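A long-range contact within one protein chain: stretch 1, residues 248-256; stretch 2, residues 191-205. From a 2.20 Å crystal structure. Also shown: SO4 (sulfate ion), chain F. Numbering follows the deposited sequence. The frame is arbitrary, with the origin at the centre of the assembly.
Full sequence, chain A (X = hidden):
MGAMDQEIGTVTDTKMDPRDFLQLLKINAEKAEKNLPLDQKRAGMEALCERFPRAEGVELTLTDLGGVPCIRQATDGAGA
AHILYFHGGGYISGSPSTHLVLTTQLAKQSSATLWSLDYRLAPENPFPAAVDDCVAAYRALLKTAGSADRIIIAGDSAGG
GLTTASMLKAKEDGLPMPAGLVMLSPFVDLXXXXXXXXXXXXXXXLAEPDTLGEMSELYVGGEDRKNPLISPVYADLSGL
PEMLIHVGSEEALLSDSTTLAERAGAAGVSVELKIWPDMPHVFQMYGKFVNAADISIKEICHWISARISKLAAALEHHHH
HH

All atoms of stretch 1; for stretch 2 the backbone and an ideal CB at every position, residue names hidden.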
# COMPACT_ATOMS: atom_id res chain seq x y z
N GLY A 248 7.38 -8.47 -0.73
CA GLY A 248 8.03 -8.60 -2.03
C GLY A 248 7.07 -9.08 -3.11
O GLY A 248 5.98 -9.59 -2.80
N SER A 249 7.47 -8.86 -4.35
CA SER A 249 6.79 -9.39 -5.50
C SER A 249 6.76 -10.91 -5.55
O SER A 249 5.74 -11.46 -6.01
CB SER A 249 7.48 -8.92 -6.80
OG SER A 249 8.91 -8.78 -6.61
N GLU A 250 7.85 -11.57 -5.17
CA GLU A 250 7.96 -13.03 -5.43
C GLU A 250 7.33 -13.84 -4.29
O GLU A 250 7.95 -14.74 -3.65
CB GLU A 250 9.39 -13.47 -5.66
CG GLU A 250 10.15 -12.60 -6.60
CD GLU A 250 9.50 -12.39 -7.92
OE1 GLU A 250 9.41 -13.35 -8.70
OE2 GLU A 250 9.09 -11.25 -8.24
N GLU A 251 6.08 -13.54 -4.04
CA GLU A 251 5.45 -14.05 -2.85
C GLU A 251 4.10 -14.74 -3.08
O GLU A 251 3.10 -14.13 -3.52
CB GLU A 251 5.34 -12.91 -1.83
CG GLU A 251 6.69 -12.45 -1.35
CD GLU A 251 6.67 -12.09 0.12
OE1 GLU A 251 6.08 -12.87 0.85
OE2 GLU A 251 7.25 -11.04 0.55
N ALA A 252 4.08 -16.03 -2.77
CA ALA A 252 2.82 -16.78 -2.76
C ALA A 252 1.77 -16.06 -1.86
O ALA A 252 0.58 -16.22 -2.10
CB ALA A 252 3.07 -18.19 -2.24
N LEU A 253 2.23 -15.33 -0.83
CA LEU A 253 1.41 -14.65 0.20
C LEU A 253 1.32 -13.10 -0.04
O LEU A 253 1.04 -12.30 0.87
CB LEU A 253 1.94 -14.96 1.60
CG LEU A 253 2.14 -16.43 2.03
CD1 LEU A 253 2.49 -16.56 3.51
CD2 LEU A 253 0.87 -17.23 1.72
N LEU A 254 1.57 -12.69 -1.26
CA LEU A 254 1.35 -11.32 -1.66
C LEU A 254 -0.09 -10.91 -1.47
O LEU A 254 -0.34 -9.76 -1.08
CB LEU A 254 1.72 -11.07 -3.13
CG LEU A 254 1.49 -9.63 -3.64
CD1 LEU A 254 2.40 -8.67 -2.96
CD2 LEU A 254 1.71 -9.54 -5.20
N SER A 255 -1.04 -11.80 -1.77
CA SER A 255 -2.43 -11.38 -1.65
C SER A 255 -2.82 -11.28 -0.16
O SER A 255 -3.84 -10.70 0.14
CB SER A 255 -3.40 -12.26 -2.45
OG SER A 255 -3.07 -12.28 -3.84
N ASP A 256 -1.99 -11.82 0.76
CA ASP A 256 -2.20 -11.61 2.21
C ASP A 256 -2.02 -10.12 2.59
O ASP A 256 -2.83 -9.52 3.35
CB ASP A 256 -1.26 -12.47 3.10
CG ASP A 256 -1.76 -13.94 3.33
OD1 ASP A 256 -1.49 -14.48 4.40
OD2 ASP A 256 -2.43 -14.57 2.49
N UNK A 191 -6.23 -20.09 4.94
CA UNK A 191 -6.92 -20.80 3.86
C UNK A 191 -6.11 -20.95 2.59
O UNK A 191 -6.43 -21.80 1.78
CB UNK A 191 -8.23 -20.08 3.53
N UNK A 192 -5.11 -20.10 2.36
CA UNK A 192 -4.24 -20.24 1.18
C UNK A 192 -4.95 -20.44 -0.17
O UNK A 192 -4.77 -21.48 -0.80
CB UNK A 192 -3.30 -21.43 1.41
N UNK A 193 -5.67 -19.41 -0.66
CA UNK A 193 -6.73 -19.61 -1.67
C UNK A 193 -6.84 -18.46 -2.65
O UNK A 193 -7.52 -18.56 -3.69
CB UNK A 193 -8.08 -19.81 -0.98
N UNK A 194 -6.17 -17.36 -2.28
CA UNK A 194 -6.25 -16.04 -2.91
C UNK A 194 -5.34 -16.00 -4.16
O UNK A 194 -4.63 -16.99 -4.45
CB UNK A 194 -5.85 -14.95 -1.92
N UNK A 195 -5.33 -14.89 -4.89
CA UNK A 195 -4.71 -14.85 -6.20
C UNK A 195 -3.20 -15.21 -6.23
O UNK A 195 -2.78 -16.04 -7.08
CB UNK A 195 -4.90 -13.45 -6.78
N UNK A 196 -2.38 -14.61 -5.34
CA UNK A 196 -0.94 -14.87 -5.40
C UNK A 196 -0.65 -16.33 -5.03
O UNK A 196 0.34 -16.90 -5.51
CB UNK A 196 -0.18 -13.92 -4.47
N UNK A 197 -1.49 -16.93 -4.20
CA UNK A 197 -1.25 -18.33 -3.78
C UNK A 197 -1.09 -19.27 -4.95
O UNK A 197 -0.35 -20.25 -4.86
CB UNK A 197 -2.40 -18.83 -2.90
N UNK A 198 -1.77 -18.99 -6.03
CA UNK A 198 -1.67 -19.93 -7.15
C UNK A 198 -0.84 -19.26 -8.23
O UNK A 198 0.06 -19.87 -8.81
CB UNK A 198 -3.05 -20.33 -7.68
N UNK A 199 -1.07 -17.98 -8.45
CA UNK A 199 -0.30 -17.34 -9.48
C UNK A 199 1.19 -17.27 -9.28
O UNK A 199 1.97 -17.41 -10.26
CB UNK A 199 -0.83 -15.92 -9.66
N UNK A 200 1.60 -17.05 -8.04
CA UNK A 200 2.95 -16.69 -7.82
C UNK A 200 3.68 -17.81 -7.11
O UNK A 200 4.84 -17.65 -6.76
CB UNK A 200 3.03 -15.38 -7.03
N UNK A 201 3.02 -18.95 -6.96
CA UNK A 201 3.57 -20.10 -6.23
C UNK A 201 4.99 -20.49 -6.63
O UNK A 201 5.84 -20.60 -5.75
CB UNK A 201 2.65 -21.31 -6.43
N UNK A 202 5.20 -20.68 -7.92
CA UNK A 202 6.44 -21.07 -8.50
C UNK A 202 7.49 -19.99 -8.52
O UNK A 202 8.55 -20.23 -8.96
CB UNK A 202 6.19 -21.57 -9.93
N UNK A 203 7.18 -18.80 -8.08
CA UNK A 203 8.18 -17.78 -8.01
C UNK A 203 8.69 -17.67 -6.57
O UNK A 203 9.63 -16.94 -6.33
CB UNK A 203 7.62 -16.45 -8.51
N UNK A 204 8.03 -18.38 -5.64
CA UNK A 204 8.31 -18.31 -4.20
C UNK A 204 9.14 -19.50 -3.70
O UNK A 204 8.64 -20.63 -3.57
CB UNK A 204 7.00 -18.24 -3.42
N UNK A 205 10.41 -19.24 -3.40
CA UNK A 205 11.34 -20.31 -3.04
C UNK A 205 11.68 -20.16 -1.56
O UNK A 205 12.71 -20.65 -1.12
CB UNK A 205 12.60 -20.27 -3.90
S SO4 F . -13.98 -13.14 1.24
O1 SO4 F . -13.13 -13.41 0.08
O2 SO4 F . -15.17 -12.41 0.76
O3 SO4 F . -14.28 -14.38 1.97
O4 SO4 F . -13.33 -12.30 2.24

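Nothing of stretch 1 lies near the CB of positions 191, 192 and 193, so the visible atoms scarcely restrict them. The deposited residues are T191, L192 and S193; S193 OG bonds T191 OG1, while L192 reaches out with its end, putting CD2 4.0 Å from CD2 of L253.

Position 194 points toward stretch 1, its CB 3.7 Å from the CB of S255. Many side chains that turn away beyond CB would suit. It is R194, whose NH2 holds sulfate O1 at 2.8 Å. Position 195 points sideways, near the hydroxyl of S255, and leaves a large group room to lie alongside. It is W195, with S255 OG at its ring edge.

Position 196 is the most demanding. Its CB points toward stretch 1 and sits 3.4 Å from each of S255 OG, A252 O and E251 O, so little bulk fits, and a small donor is favoured; serine is the obvious choice, though alanine would also fit. S196 it is. Its OG gives a proton to A252 O (2.8 Å) and accepts one from the N of S255 (2.6 Å), while S196 N donates to S255 OG (2.9 Å). The two serines thus exchange backbone-to-hydroxyl bonds, pinning the start of one helix to the other.

At 197 CB leads away overall, though A252 O is 4.0 Å off; a medium polar or apolar group could serve. N197 sends ND2 to a water (2.8 Å), which donates to OD2 of D256 (2.6 Å). Positions 198 and 199 meet nothing of stretch 1, and polar residues are easily accepted: S198 and N199, the latter's ND2 bonding W195 O.

Position 200 points toward stretch 1, with E251 O 3.7 Å from CB and the side chain of L254 beyond, which suits a branched aliphatic or methionine. L200 brings CD1 to 3.9 Å from CD2 of L254. Position 201 points away and is lightly constrained: A201. Position 202 is out of reach: D202.

Position 203 points toward the carboxylate of E250, with the ideal CB of 203 lying 3.6 Å from E250 OE1, which calls for lysine or arginine, or a neutral donor. R203 forms a salt bridge, NH1 lying 2.6 Å from E250 OE2.

Position 204 points toward the backbone NH of A252, with the ideal CB of 204 lying 3.7 Å from A252 N; a short acceptor, aspartate or asparagine, would suit. D204 OD2 accepts from A252 N at 2.7 Å, and a water bridges OD2 to OE1 of E251. Position 205 turns away with no constraint from stretch 1: F205.

Stretch 2 191-205: TLSRWSNSNLADRDF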
# COMPACT_ATOMS: atom_id res chain seq x y z
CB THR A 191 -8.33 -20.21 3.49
OG1 THR A 191 -8.17 -19.07 2.65
CG2 THR A 191 -9.18 -19.85 4.72
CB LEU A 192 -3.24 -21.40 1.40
CG LEU A 192 -2.41 -21.43 2.71
CD1 LEU A 192 -1.83 -22.79 2.95
CD2 LEU A 192 -1.26 -20.45 2.67
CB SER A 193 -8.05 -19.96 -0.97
OG SER A 193 -8.51 -18.88 -0.17
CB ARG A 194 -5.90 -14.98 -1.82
CG ARG A 194 -7.15 -14.74 -0.98
CD ARG A 194 -7.13 -13.91 0.30
NE ARG A 194 -8.30 -13.09 0.12
CZ ARG A 194 -9.53 -13.34 0.57
NH1 ARG A 194 -9.81 -14.32 1.41
NH2 ARG A 194 -10.47 -12.52 0.21
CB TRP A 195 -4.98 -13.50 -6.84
CG TRP A 195 -4.39 -13.33 -8.20
CD1 TRP A 195 -5.02 -13.61 -9.39
CD2 TRP A 195 -3.04 -12.86 -8.57
NE1 TRP A 195 -4.18 -13.33 -10.45
CE2 TRP A 195 -2.97 -12.86 -9.98
CE3 TRP A 195 -1.94 -12.39 -7.85
CZ2 TRP A 195 -1.82 -12.47 -10.70
CZ3 TRP A 195 -0.79 -11.99 -8.57
CH2 TRP A 195 -0.74 -12.05 -9.98
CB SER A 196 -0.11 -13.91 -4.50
OG SER A 196 -0.56 -13.92 -3.14
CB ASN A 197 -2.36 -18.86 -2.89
CG ASN A 197 -2.44 -18.12 -1.61
OD1 ASN A 197 -1.96 -18.56 -0.55
ND2 ASN A 197 -2.97 -16.92 -1.70
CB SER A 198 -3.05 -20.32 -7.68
OG SER A 198 -3.81 -19.17 -7.96
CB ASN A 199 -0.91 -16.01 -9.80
CG ASN A 199 -2.16 -16.17 -10.62
OD1 ASN A 199 -2.09 -16.23 -11.83
ND2 ASN A 199 -3.32 -16.27 -9.95
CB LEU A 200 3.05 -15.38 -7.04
CG LEU A 200 2.58 -14.05 -7.66
CD1 LEU A 200 2.83 -12.96 -6.66
CD2 LEU A 200 3.25 -13.67 -8.98
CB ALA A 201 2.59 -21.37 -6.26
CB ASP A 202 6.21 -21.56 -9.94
CG ASP A 202 5.25 -22.76 -10.03
OD1 ASP A 202 5.10 -23.52 -9.04
OD2 ASP A 202 4.68 -22.94 -11.13
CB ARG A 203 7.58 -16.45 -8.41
CG ARG A 203 7.45 -16.15 -9.86
CD ARG A 203 7.55 -14.66 -9.82
NE ARG A 203 6.49 -13.96 -10.48
CZ ARG A 203 6.30 -12.64 -10.44
NH1 ARG A 203 7.07 -11.81 -9.75
NH2 ARG A 203 5.29 -12.16 -11.09
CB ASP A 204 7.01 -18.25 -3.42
CG ASP A 204 7.20 -17.74 -2.00
OD1 ASP A 204 8.27 -17.98 -1.39
OD2 ASP A 204 6.26 -17.08 -1.47
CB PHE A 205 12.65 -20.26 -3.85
CG PHE A 205 12.49 -19.87 -5.30
CD1 PHE A 205 11.75 -20.65 -6.18
CD2 PHE A 205 13.15 -18.76 -5.80
CE1 PHE A 205 11.65 -20.32 -7.49
CE2 PHE A 205 13.02 -18.40 -7.14
CZ PHE A 205 12.27 -19.18 -7.98
O HOH W 1 -2.05 -14.76 -0.12
O HOH W 2 11.18 -15.57 -8.09
O HOH W 3 5.15 -15.44 0.29
O HOH W 4 9.71 -15.81 -1.80
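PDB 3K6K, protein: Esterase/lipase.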